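Local atomic coordinates of predicted metal-dependent hydrolase of the TIM-barrel fold (Lactobacillus casei, PDB entry 2QPX), a protein that is of unknown function but binds a pair of zinc ions and is probably a metal-dependent hydrolase of the amidohydrolase family with a TIM-barrel fold. Residues A[144-155]-A[206-217]. Numbering follows the deposited sequence. Where two conformers were deposited one is given.
Sequences FAAWWQAFSNDV and LIDYMLYHVAPF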
loop_
_atom_site.group_PDB
_atom_site.type_symbol
_atom_site.label_atom_id
_atom_site.label_comp_id
_atom_site.label_asym_id
_atom_site.label_seq_id
_atom_site.Cartn_x
_atom_site.Cartn_y
_atom_site.Cartn_z
ATOM N N PHE A 144 9.625 38.740 -13.561
ATOM C CA PHE A 144 10.160 37.785 -12.583
ATOM C C PHE A 144 11.113 38.413 -11.571
ATOM O O PHE A 144 11.037 38.139 -10.372
ATOM C CB PHE A 144 10.850 36.621 -13.302
ATOM C CG PHE A 144 11.577 35.676 -12.383
ATOM C CD1 PHE A 144 12.892 35.902 -12.010
ATOM C CD2 PHE A 144 10.945 34.572 -11.874
ATOM C CE1 PHE A 144 13.555 35.033 -11.179
ATOM C CE2 PHE A 144 11.616 33.689 -11.029
ATOM C CZ PHE A 144 12.926 33.925 -10.673
ATOM N N ALA A 145 12.072 39.200 -12.018
ATOM C CA ALA A 145 13.089 39.669 -11.076
ATOM C C ALA A 145 12.500 40.518 -9.946
ATOM O O ALA A 145 12.867 40.349 -8.769
ATOM C CB ALA A 145 14.180 40.466 -11.835
ATOM N N ALA A 146 11.589 41.420 -10.281
ATOM C CA ALA A 146 10.973 42.299 -9.267
ATOM C C ALA A 146 10.039 41.473 -8.383
ATOM O O ALA A 146 9.980 41.696 -7.170
ATOM C CB ALA A 146 10.188 43.427 -9.916
ATOM N N TRP A 147 9.307 40.542 -8.982
ATOM C CA TRP A 147 8.440 39.639 -8.209
ATOM C C TRP A 147 9.268 38.804 -7.218
ATOM O O TRP A 147 8.957 38.730 -6.016
ATOM C CB TRP A 147 7.681 38.710 -9.131
ATOM C CG TRP A 147 7.042 37.569 -8.379
ATOM C CD1 TRP A 147 5.899 37.618 -7.641
ATOM C CD2 TRP A 147 7.540 36.236 -8.272
ATOM N NE1 TRP A 147 5.642 36.396 -7.059
ATOM C CE2 TRP A 147 6.628 35.518 -7.453
ATOM C CE3 TRP A 147 8.656 35.563 -8.794
ATOM C CZ2 TRP A 147 6.824 34.204 -7.121
ATOM C CZ3 TRP A 147 8.844 34.248 -8.483
ATOM C CH2 TRP A 147 7.928 33.573 -7.631
ATOM N N TRP A 148 10.337 38.182 -7.712
ATOM C CA TRP A 148 11.183 37.341 -6.871
ATOM C C TRP A 148 11.818 38.139 -5.729
ATOM O O TRP A 148 11.879 37.671 -4.576
ATOM C CB TRP A 148 12.269 36.648 -7.700
ATOM C CG TRP A 148 13.153 35.803 -6.850
ATOM C CD1 TRP A 148 14.457 36.028 -6.541
ATOM C CD2 TRP A 148 12.771 34.619 -6.133
ATOM N NE1 TRP A 148 14.921 35.051 -5.701
ATOM C CE2 TRP A 148 13.902 34.186 -5.417
ATOM C CE3 TRP A 148 11.580 33.904 -6.012
ATOM C CZ2 TRP A 148 13.884 33.028 -4.630
ATOM C CZ3 TRP A 148 11.561 32.766 -5.247
ATOM C CH2 TRP A 148 12.694 32.351 -4.540
ATOM N N GLN A 149 12.286 39.341 -6.020
ATOM C CA GLN A 149 12.867 40.163 -4.953
ATOM C C GLN A 149 11.846 40.446 -3.844
ATOM O O GLN A 149 12.144 40.291 -2.656
ATOM C CB GLN A 149 13.452 41.473 -5.512
ATOM C CG GLN A 149 14.008 42.369 -4.430
ATOM C CD GLN A 149 14.597 43.637 -5.004
ATOM O OE1 GLN A 149 13.947 44.681 -5.020
ATOM N NE2 GLN A 149 15.810 43.542 -5.514
ATOM N N ALA A 150 10.641 40.832 -4.249
ATOM C CA ALA A 150 9.606 41.193 -3.286
ATOM C C ALA A 150 9.162 39.962 -2.469
ATOM O O ALA A 150 9.024 40.023 -1.241
ATOM C CB ALA A 150 8.416 41.824 -3.981
ATOM N N PHE A 151 8.940 38.865 -3.174
ATOM C CA PHE A 151 8.447 37.644 -2.540
ATOM C C PHE A 151 9.517 37.068 -1.624
ATOM O O PHE A 151 9.224 36.723 -0.475
ATOM C CB PHE A 151 7.994 36.638 -3.601
ATOM C CG PHE A 151 7.741 35.248 -3.067
ATOM C CD1 PHE A 151 6.677 35.006 -2.213
ATOM C CD2 PHE A 151 8.614 34.215 -3.323
ATOM C CE1 PHE A 151 6.476 33.711 -1.689
ATOM C CE2 PHE A 151 8.405 32.927 -2.801
ATOM C CZ PHE A 151 7.325 32.685 -2.007
ATOM N N SER A 152 10.749 36.940 -2.125
ATOM C CA SER A 152 11.807 36.386 -1.300
ATOM C C SER A 152 12.055 37.254 -0.061
ATOM O O SER A 152 12.354 36.745 1.021
ATOM C CB SER A 152 13.109 36.157 -2.136
ATOM O OG SER A 152 13.643 37.361 -2.602
ATOM N N ASN A 153 12.007 38.573 -0.204
ATOM C CA ASN A 153 12.138 39.434 0.992
ATOM C C ASN A 153 11.031 39.132 2.029
ATOM O O ASN A 153 11.301 39.070 3.219
ATOM C CB ASN A 153 12.100 40.915 0.631
ATOM C CG ASN A 153 13.405 41.410 0.022
ATOM O OD1 ASN A 153 14.450 40.759 0.125
ATOM N ND2 ASN A 153 13.346 42.598 -0.596
ATOM N N ASP A 154 9.796 38.925 1.558
ATOM C CA ASP A 154 8.685 38.582 2.447
ATOM C C ASP A 154 8.910 37.260 3.196
ATOM O O ASP A 154 8.671 37.164 4.391
ATOM C CB ASP A 154 7.372 38.606 1.685
ATOM C CG ASP A 154 6.182 38.839 2.585
ATOM O OD1 ASP A 154 6.068 39.961 3.111
ATOM O OD2 ASP A 154 5.356 37.917 2.790
ATOM N N VAL A 155 9.451 36.287 2.495
ATOM C CA VAL A 155 9.773 34.985 3.081
ATOM C C VAL A 155 10.850 35.161 4.165
ATOM O O VAL A 155 10.750 34.578 5.251
ATOM C CB VAL A 155 10.203 33.953 1.997
ATOM C CG1 VAL A 155 10.811 32.694 2.616
ATOM C CG2 VAL A 155 9.009 33.632 1.095
ATOM N N LEU A 206 8.176 26.994 -11.921
ATOM C CA LEU A 206 8.277 28.082 -10.950
ATOM C C LEU A 206 8.124 27.612 -9.492
ATOM O O LEU A 206 8.873 28.067 -8.634
ATOM C CB LEU A 206 7.299 29.202 -11.291
ATOM C CG LEU A 206 7.396 30.453 -10.430
ATOM C CD1 LEU A 206 8.821 31.066 -10.451
ATOM C CD2 LEU A 206 6.303 31.487 -10.841
ATOM N N ILE A 207 7.197 26.705 -9.234
ATOM C CA ILE A 207 7.052 26.159 -7.870
ATOM C C ILE A 207 8.330 25.436 -7.436
ATOM O O ILE A 207 8.823 25.645 -6.319
ATOM C CB ILE A 207 5.817 25.216 -7.764
ATOM C CG1 ILE A 207 4.528 26.074 -7.789
ATOM C CG2 ILE A 207 5.848 24.404 -6.472
ATOM C CD1 ILE A 207 3.198 25.274 -7.919
ATOM N N ASP A 208 8.895 24.602 -8.302
ATOM C CA ASP A 208 10.087 23.841 -7.922
ATOM C C ASP A 208 11.266 24.811 -7.736
ATOM O O ASP A 208 12.023 24.672 -6.744
ATOM C CB ASP A 208 10.429 22.754 -8.952
ATOM C CG ASP A 208 9.535 21.526 -8.877
ATOM O OD1 ASP A 208 8.557 21.532 -8.104
ATOM O OD2 ASP A 208 9.843 20.527 -9.615
ATOM N N TYR A 209 11.433 25.801 -8.629
ATOM C CA TYR A 209 12.470 26.833 -8.416
ATOM C C TYR A 209 12.293 27.486 -7.025
ATOM O O TYR A 209 13.261 27.652 -6.238
ATOM C CB TYR A 209 12.392 27.914 -9.521
ATOM C CG TYR A 209 13.403 28.999 -9.381
ATOM C CD1 TYR A 209 13.175 30.113 -8.597
ATOM C CD2 TYR A 209 14.631 28.907 -10.055
ATOM C CE1 TYR A 209 14.138 31.122 -8.499
ATOM C CE2 TYR A 209 15.585 29.862 -9.944
ATOM C CZ TYR A 209 15.357 30.967 -9.169
ATOM O OH TYR A 209 16.324 31.927 -9.043
HETATM N N MSE A 210 11.059 27.922 -6.740
HETATM C CA MSE A 210 10.736 28.580 -5.497
HETATM C C MSE A 210 11.144 27.710 -4.318
HETATM O O MSE A 210 11.791 28.185 -3.363
HETATM C CB MSE A 210 9.228 28.801 -5.443
HETATM C CG MSE A 210 8.746 29.491 -4.211
HETATM SE SE MSE A 210 6.809 29.369 -3.931
HETATM C CE MSE A 210 6.642 27.556 -3.197
ATOM N N LEU A 211 10.763 26.426 -4.366
ATOM C CA LEU A 211 11.041 25.560 -3.209
ATOM C C LEU A 211 12.543 25.350 -2.973
ATOM O O LEU A 211 13.014 25.334 -1.821
ATOM C CB LEU A 211 10.318 24.230 -3.376
ATOM C CG LEU A 211 8.792 24.321 -3.220
ATOM C CD1 LEU A 211 8.138 23.027 -3.740
ATOM C CD2 LEU A 211 8.439 24.670 -1.754
ATOM N N TYR A 212 13.309 25.183 -4.050
ATOM C CA TYR A 212 14.757 25.032 -3.900
ATOM C C TYR A 212 15.390 26.320 -3.411
ATOM O O TYR A 212 16.287 26.304 -2.582
ATOM C CB TYR A 212 15.416 24.579 -5.218
ATOM C CG TYR A 212 15.366 23.060 -5.417
ATOM C CD1 TYR A 212 14.239 22.431 -5.907
ATOM C CD2 TYR A 212 16.457 22.232 -5.069
ATOM C CE1 TYR A 212 14.199 21.058 -6.077
ATOM C CE2 TYR A 212 16.399 20.839 -5.217
ATOM C CZ TYR A 212 15.279 20.263 -5.716
ATOM O OH TYR A 212 15.199 18.894 -5.868
ATOM N N HIS A 213 14.918 27.458 -3.909
ATOM C CA HIS A 213 15.507 28.743 -3.550
ATOM C C HIS A 213 15.080 29.313 -2.201
ATOM O O HIS A 213 15.860 30.024 -1.580
ATOM C CB HIS A 213 15.355 29.738 -4.691
ATOM C CG HIS A 213 16.247 29.435 -5.836
ATOM N ND1 HIS A 213 17.420 30.134 -6.045
ATOM C CD2 HIS A 213 16.229 28.443 -6.764
ATOM C CE1 HIS A 213 18.046 29.635 -7.097
ATOM N NE2 HIS A 213 17.377 28.590 -7.535
ATOM N N VAL A 214 13.901 28.975 -1.691
ATOM C CA VAL A 214 13.528 29.464 -0.382
ATOM C C VAL A 214 14.122 28.610 0.744
ATOM O O VAL A 214 14.155 29.062 1.883
ATOM C CB VAL A 214 11.995 29.634 -0.169
ATOM C CG1 VAL A 214 11.422 30.648 -1.170
ATOM C CG2 VAL A 214 11.271 28.286 -0.167
ATOM N N ALA A 215 14.541 27.382 0.460
ATOM C CA ALA A 215 15.063 26.503 1.506
ATOM C C ALA A 215 16.140 27.181 2.371
ATOM O O ALA A 215 16.062 27.131 3.600
ATOM C CB ALA A 215 15.485 25.118 0.942
ATOM N N PRO A 216 17.167 27.795 1.752
ATOM C CA PRO A 216 18.182 28.466 2.592
ATOM C C PRO A 216 17.613 29.606 3.455
ATOM O O PRO A 216 18.097 29.842 4.563
ATOM C CB PRO A 216 19.180 29.011 1.572
ATOM C CG PRO A 216 18.822 28.413 0.303
ATOM C CD PRO A 216 17.515 27.809 0.325
ATOM N N PHE A 217 16.610 30.323 2.941
ATOM C CA PHE A 217 15.992 31.395 3.685
ATOM C C PHE A 217 15.278 30.866 4.933
ATOM O O PHE A 217 15.235 31.525 5.969
ATOM C CB PHE A 217 14.966 32.181 2.886
ATOM C CG PHE A 217 15.391 32.606 1.496
ATOM C CD1 PHE A 217 16.707 32.849 1.167
ATOM C CD2 PHE A 217 14.415 32.886 0.547
ATOM C CE1 PHE A 217 17.046 33.285 -0.122
ATOM C CE2 PHE A 217 14.762 33.281 -0.737
ATOM C CZ PHE A 217 16.069 33.500 -1.043
#
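Trp148 is the knob of a knobs-into-holes contact, seated among Tyr209, His213, Val214 and Phe217 where helices 144-155 and 206-217 pack at a crossing angle of -43°. The match is apolar throughout, and no hydrogen bond joins residues 144-155 to 206-217. A chi1 of 179° swings the Trp148 ring beside its own carbonyl carbon and out toward 206-217, where CZ2 lies 3.6 Å from CB of His213. Tyr209 turns an edge to the centre of one indole face, an edge-to-face pair with planes at 75°; CB of Ser152 lies over the opposite face, nearer the rim. Phe144 points its edge toward the face of Tyr209 in an offset edge-to-face pair, its CZ 3.7 Å from Tyr209 CE1, so the three rings form one aromatic cluster. Cut back to an alanine, Trp148 would be likely to leave a gap between the helices and the Tyr209 edge without the face it points into. Leu206 CD1 sits in the plane of the Phe144 ring at its edge and also reaches Trp147, 3.7 Å from CZ3. Further along, in one of two conformers of selenomethionine Met210, CG lies 3.7 Å from Phe151 CE2 and the selenium makes an oblique Met-aromatic contact, provisional to that extent. At the far end Phe217 CE2 packs 3.6 Å from Ser152 CB, while Val155 CG1 meets the Phe217 edge. Ser152 OG donates a hydrogen bond to Trp148 O (2.7 Å), which also accepts the backbone N of Ser152 from the other face of the carbonyl plane. Around this interface, helix 183-196 covers Phe144, Leu206 and Tyr209, helix 130-138 borders Met210 and takes the Trp147 NE1 bond at Ala134 O, and helix 204-221 leads on to strand 225-229, which carries the zinc ligand His228.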